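Local structure of dual specificity protein phosphatase 15 (Homo sapiens, 1YZ4) at residues 35-40 with 51-56; 58-63 with 132-137. The protein removes phosphate from phosphorylated tyrosine, serine and threonine side chains of proteins, acting through a catalytic domain of the dual-specificity protein-tyrosine phosphatase subfamily. The protein carries 1 engineered substitution. One frame throughout, in Å; residues are numbered along the deposited sequence.

Contact 1 (35-40 with 51-56)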
# COMPACT_ATOMS: atom_id res chain seq x y z
N THR A 35 11.90 -0.62 -6.17
CA THR A 35 12.17 0.48 -7.10
C THR A 35 11.21 1.65 -6.90
O THR A 35 11.44 2.74 -7.41
CB THR A 35 12.05 0.03 -8.56
OG1 THR A 35 10.74 -0.48 -8.80
CG2 THR A 35 13.10 -1.04 -8.88
N HIS A 36 10.13 1.40 -6.17
CA HIS A 36 9.13 2.43 -5.92
C HIS A 36 8.64 2.39 -4.49
O HIS A 36 8.54 1.32 -3.88
CB HIS A 36 7.94 2.25 -6.87
CG HIS A 36 8.29 2.47 -8.30
ND1 HIS A 36 9.06 1.59 -9.03
CD2 HIS A 36 7.99 3.49 -9.15
CE1 HIS A 36 9.23 2.05 -10.25
NE2 HIS A 36 8.59 3.21 -10.35
N ILE A 37 8.33 3.56 -3.96
CA ILE A 37 7.87 3.66 -2.59
C ILE A 37 6.81 4.74 -2.48
O ILE A 37 6.88 5.78 -3.13
CB ILE A 37 9.01 4.06 -1.62
CG1 ILE A 37 10.08 2.97 -1.57
CG2 ILE A 37 8.44 4.34 -0.22
CD1 ILE A 37 11.31 3.34 -0.69
N ILE A 38 5.81 4.46 -1.66
CA ILE A 38 4.76 5.43 -1.40
C ILE A 38 4.96 5.73 0.07
O ILE A 38 4.86 4.83 0.90
CB ILE A 38 3.36 4.84 -1.61
CG1 ILE A 38 3.14 4.50 -3.09
CG2 ILE A 38 2.30 5.83 -1.12
CD1 ILE A 38 1.72 4.06 -3.40
N SER A 39 5.28 6.98 0.38
CA SER A 39 5.46 7.37 1.77
C SER A 39 4.22 8.11 2.25
O SER A 39 3.86 9.16 1.71
CB SER A 39 6.69 8.26 1.91
OG SER A 39 7.86 7.56 1.54
N ILE A 40 3.57 7.55 3.26
CA ILE A 40 2.39 8.16 3.85
C ILE A 40 2.86 8.66 5.21
O ILE A 40 2.78 7.94 6.21
CB ILE A 40 1.27 7.12 4.04
CG1 ILE A 40 1.07 6.33 2.75
CG2 ILE A 40 -0.03 7.83 4.36
CD1 ILE A 40 0.14 5.14 2.90
N ILE A 51 15.19 5.46 -6.46
CA ILE A 51 13.86 5.04 -6.06
C ILE A 51 12.88 6.16 -6.39
O ILE A 51 13.15 7.33 -6.15
CB ILE A 51 13.77 4.70 -4.53
CG1 ILE A 51 14.61 3.45 -4.22
CG2 ILE A 51 12.32 4.45 -4.13
CD1 ILE A 51 14.52 2.97 -2.77
N THR A 52 11.74 5.79 -6.96
CA THR A 52 10.73 6.78 -7.31
C THR A 52 9.72 6.86 -6.18
O THR A 52 9.08 5.88 -5.82
CB THR A 52 10.03 6.39 -8.61
OG1 THR A 52 11.01 6.16 -9.63
CG2 THR A 52 9.09 7.49 -9.07
N TYR A 53 9.59 8.05 -5.60
CA TYR A 53 8.67 8.25 -4.49
C TYR A 53 7.37 8.93 -4.83
O TYR A 53 7.26 9.70 -5.79
CB TYR A 53 9.33 9.08 -3.38
CG TYR A 53 10.42 8.40 -2.61
CD1 TYR A 53 11.67 8.20 -3.18
CD2 TYR A 53 10.22 7.99 -1.29
CE1 TYR A 53 12.70 7.60 -2.46
CE2 TYR A 53 11.24 7.39 -0.55
CZ TYR A 53 12.48 7.19 -1.15
OH TYR A 53 13.50 6.59 -0.45
N LEU A 54 6.38 8.64 -4.01
CA LEU A 54 5.08 9.24 -4.12
C LEU A 54 4.83 9.65 -2.67
O LEU A 54 4.79 8.80 -1.77
CB LEU A 54 4.04 8.22 -4.57
CG LEU A 54 2.70 8.85 -4.95
CD1 LEU A 54 2.91 9.79 -6.13
CD2 LEU A 54 1.67 7.78 -5.29
N ARG A 55 4.71 10.95 -2.43
CA ARG A 55 4.48 11.45 -1.08
C ARG A 55 3.00 11.69 -0.81
O ARG A 55 2.32 12.39 -1.56
CB ARG A 55 5.27 12.73 -0.84
CG ARG A 55 6.75 12.50 -0.52
CD ARG A 55 7.53 13.82 -0.56
NE ARG A 55 8.91 13.67 -0.11
CZ ARG A 55 9.85 14.60 -0.25
NH1 ARG A 55 9.55 15.75 -0.84
NH2 ARG A 55 11.08 14.39 0.21
N ILE A 56 2.52 11.10 0.28
CA ILE A 56 1.14 11.22 0.71
C ILE A 56 1.17 11.70 2.17
O ILE A 56 1.31 10.89 3.09
CB ILE A 56 0.41 9.87 0.62
CG1 ILE A 56 0.44 9.35 -0.82
CG2 ILE A 56 -1.04 10.01 1.10
CD1 ILE A 56 -0.28 10.26 -1.85
O HOH W 1 12.99 3.80 -9.95

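Contact 2 (58-63 with 132-137)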
# COMPACT_ATOMS: atom_id res chain seq x y z
N VAL A 58 -0.38 12.34 5.08
CA VAL A 58 -1.60 12.05 5.83
C VAL A 58 -1.29 11.46 7.20
O VAL A 58 -0.43 10.60 7.34
CB VAL A 58 -2.49 11.07 5.04
CG1 VAL A 58 -3.58 10.51 5.92
CG2 VAL A 58 -3.10 11.79 3.85
N ALA A 59 -2.02 11.93 8.21
CA ALA A 59 -1.85 11.45 9.57
C ALA A 59 -2.75 10.24 9.82
O ALA A 59 -3.70 10.00 9.07
CB ALA A 59 -2.19 12.57 10.56
N ASP A 60 -2.46 9.47 10.86
CA ASP A 60 -3.29 8.31 11.17
C ASP A 60 -4.42 8.64 12.14
O ASP A 60 -4.28 8.43 13.35
CB ASP A 60 -2.45 7.16 11.74
CG ASP A 60 -3.27 5.90 11.95
OD1 ASP A 60 -4.24 5.73 11.18
OD2 ASP A 60 -2.97 5.09 12.87
N THR A 61 -5.52 9.17 11.62
CA THR A 61 -6.70 9.49 12.42
C THR A 61 -7.90 9.10 11.58
O THR A 61 -7.89 9.28 10.36
CB THR A 61 -6.79 10.99 12.79
OG1 THR A 61 -7.55 11.68 11.79
CG2 THR A 61 -5.41 11.61 12.88
N PRO A 62 -8.94 8.55 12.21
CA PRO A 62 -10.13 8.13 11.47
C PRO A 62 -10.89 9.20 10.69
O PRO A 62 -11.73 8.88 9.86
CB PRO A 62 -10.99 7.45 12.55
CG PRO A 62 -10.55 8.12 13.82
CD PRO A 62 -9.06 8.23 13.64
N GLU A 63 -10.57 10.47 10.94
CA GLU A 63 -11.26 11.55 10.24
C GLU A 63 -10.57 11.96 8.94
O GLU A 63 -11.16 12.63 8.08
CB GLU A 63 -11.38 12.76 11.16
CG GLU A 63 -12.28 12.51 12.35
CD GLU A 63 -12.54 13.77 13.17
OE1 GLU A 63 -12.98 14.78 12.57
OE2 GLU A 63 -12.30 13.74 14.39
N PRO A 132 -10.55 2.57 12.51
CA PRO A 132 -12.00 2.51 12.24
C PRO A 132 -12.48 3.38 11.08
O PRO A 132 -13.30 2.94 10.27
CB PRO A 132 -12.61 2.94 13.57
CG PRO A 132 -11.63 2.40 14.56
CD PRO A 132 -10.31 2.79 13.95
N GLY A 133 -11.97 4.60 10.99
CA GLY A 133 -12.38 5.50 9.92
C GLY A 133 -11.92 5.06 8.55
O GLY A 133 -12.65 5.21 7.56
N PHE A 134 -10.72 4.51 8.47
CA PHE A 134 -10.19 4.05 7.19
C PHE A 134 -10.94 2.81 6.71
O PHE A 134 -11.04 2.55 5.52
CB PHE A 134 -8.69 3.74 7.30
CG PHE A 134 -7.84 4.96 7.56
CD1 PHE A 134 -8.39 6.24 7.50
CD2 PHE A 134 -6.49 4.82 7.85
CE1 PHE A 134 -7.60 7.36 7.73
CE2 PHE A 134 -5.70 5.94 8.08
CZ PHE A 134 -6.25 7.21 8.01
N ARG A 135 -11.46 2.03 7.66
CA ARG A 135 -12.18 0.82 7.31
C ARG A 135 -13.50 1.19 6.63
O ARG A 135 -13.93 0.52 5.69
CB ARG A 135 -12.39 -0.04 8.56
CG ARG A 135 -11.04 -0.33 9.25
CD ARG A 135 -11.15 -0.97 10.62
NE ARG A 135 -11.41 -2.41 10.56
CZ ARG A 135 -10.57 -3.34 11.01
NH1 ARG A 135 -9.41 -3.01 11.55
NH2 ARG A 135 -10.91 -4.62 10.92
N GLN A 136 -14.12 2.28 7.09
CA GLN A 136 -15.38 2.76 6.51
C GLN A 136 -15.10 3.27 5.11
O GLN A 136 -15.87 3.00 4.18
CB GLN A 136 -15.97 3.89 7.36
CG GLN A 136 -16.42 3.45 8.74
CD GLN A 136 -17.10 4.56 9.52
OE1 GLN A 136 -16.46 5.53 9.93
NE2 GLN A 136 -18.40 4.42 9.73
N GLN A 137 -14.00 4.00 4.97
CA GLN A 137 -13.59 4.54 3.69
C GLN A 137 -13.31 3.38 2.75
O GLN A 137 -13.55 3.47 1.54
CB GLN A 137 -12.36 5.43 3.85
CG GLN A 137 -12.64 6.72 4.61
CD GLN A 137 -11.44 7.63 4.71
OE1 GLN A 137 -10.75 7.90 3.72
NE2 GLN A 137 -11.18 8.14 5.91

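Contact 1 (35-40 with 51-56)
I37 and Y53 sit side by side on one face of the parallel strand pair 36-40 and 52-56, and the isoleucine can be followed outward atom by atom. Its CB and CG2 lie 4.1 to 4.2 Å from CD2 and CE2 of Y53. CG1 lies anti to the carbonyl carbon (chi1 -64°) and meets CG2 of I51 at 3.7 Å. At the tip, CD1 reaches both the CG2 and the CD1 of I51 and approaches OH of Y53 at 3.9 Å. The phenol oxygen takes its hydrogen bond from N of L48. S39 OG stands in the plane of the same ring, at its edge, 3.7 Å from CD2 of Y53; the weak hydrogen bond of this hydroxyl goes to NE2 of H90.

On the other face of the sheet, CD2 of H36 packs 3.6 Å from CB of T52. The imidazole is held from the side by its neighbour, T35 OG1 lying in the ring plane 2.7 Å from ND1 of H36. A water joins T35 O to T52 OG1. Farther along, I38 CG1 rests beside L54 CB, and I38 CG2 beside I56 CG1.

The backbone ladder is that of parallel strands: the O atoms of T35, I37 and S39 accept from the N of T52, L54 and I56, respectively, while T52 O and L54 O accept from N of I37 and N of S39, respectively. The S39 N to L54 O bond measures 2.9 Å.

Within the mixed sheet, 52-56 is an outermost strand, and 36-40 lies between it and strand 87-91. H36, I38 and L54 pack against helix 70-82, whereas I40 reaches R97 and I101 of helix 97-110, close to S91, the engineered residue at the predicted phosphocysteine position.

Contact 2 (58-63 with 132-137)
P62 and G133 bring loop and helix together backbone to backbone, their CA atoms 3.8 Å apart. The irregular loop 58-63 runs past the first turn of helix 132-143, and the backbones come nearest at G133, which has no side chain. CA of G133 directs a C-H at P62 O, at 3.4 Å and with an angle of 158° at the hydrogen, while CB of P62 sits 3.4 Å from G133 N. P62 O occupies the space beside the glycine CA where a side chain would begin, so the loop carbonyl can come down on the helix backbone. No classical hydrogen bond links the two segments.

The loop follows a strand of the central sheet and precedes helix 70-82, and D60 lies near both a bound sulfate and S91, the engineered residue at the predicted phosphocysteine position. This placement is consistent with the general-acid loop of dual-specificity phosphatases.

Inside the curve of this loop goes the ring of F134. Its CG is anti to the carbonyl carbon (chi1 -66°), and three oxygens surround the far end of the ring. A59 O lies in its plane at the edge, nearest CZ. The other two are displaced to one side of that plane, T61 O at 3.3 Å from CE1 of F134 and D60 OD1 at 3.4 Å from CE2 of F134. The carboxylate and ring planes are inclined by 44°. D60 OD1 is held by a hydrogen bond from N131 ND2, and N131 OD1 in turn accepts from F134 N, so the one asparagine steadies both partners. R97 and T100 of helix 97-110 also touch the F134 ring.

One turn on, Q137 stretches out beyond CG toward the loop: NE2 passes 4.1 Å from P62 O to bond to V64 O, and OE1 accepts from K67 N.

In the fold
Contact 1 belongs to the central sheet and contact 2 to the loop and helix layer farther from the centre of the chain. The first is a regular ladder of backbone hydrogen bonds with aliphatic packing, its I37 and I38 buried although T52 and R55 at the outer strand are exposed. The second lacks hydrogen bonds across the segments and depends on a glycine, a proline and an aromatic ring packed among loop oxygens. The chain passes almost directly from 52-56 into 58-63, and I40 CG2 touches V58 O. R97 of helix 97-110 is common ground, meeting I40 from contact 1 and D60 and F134 from contact 2.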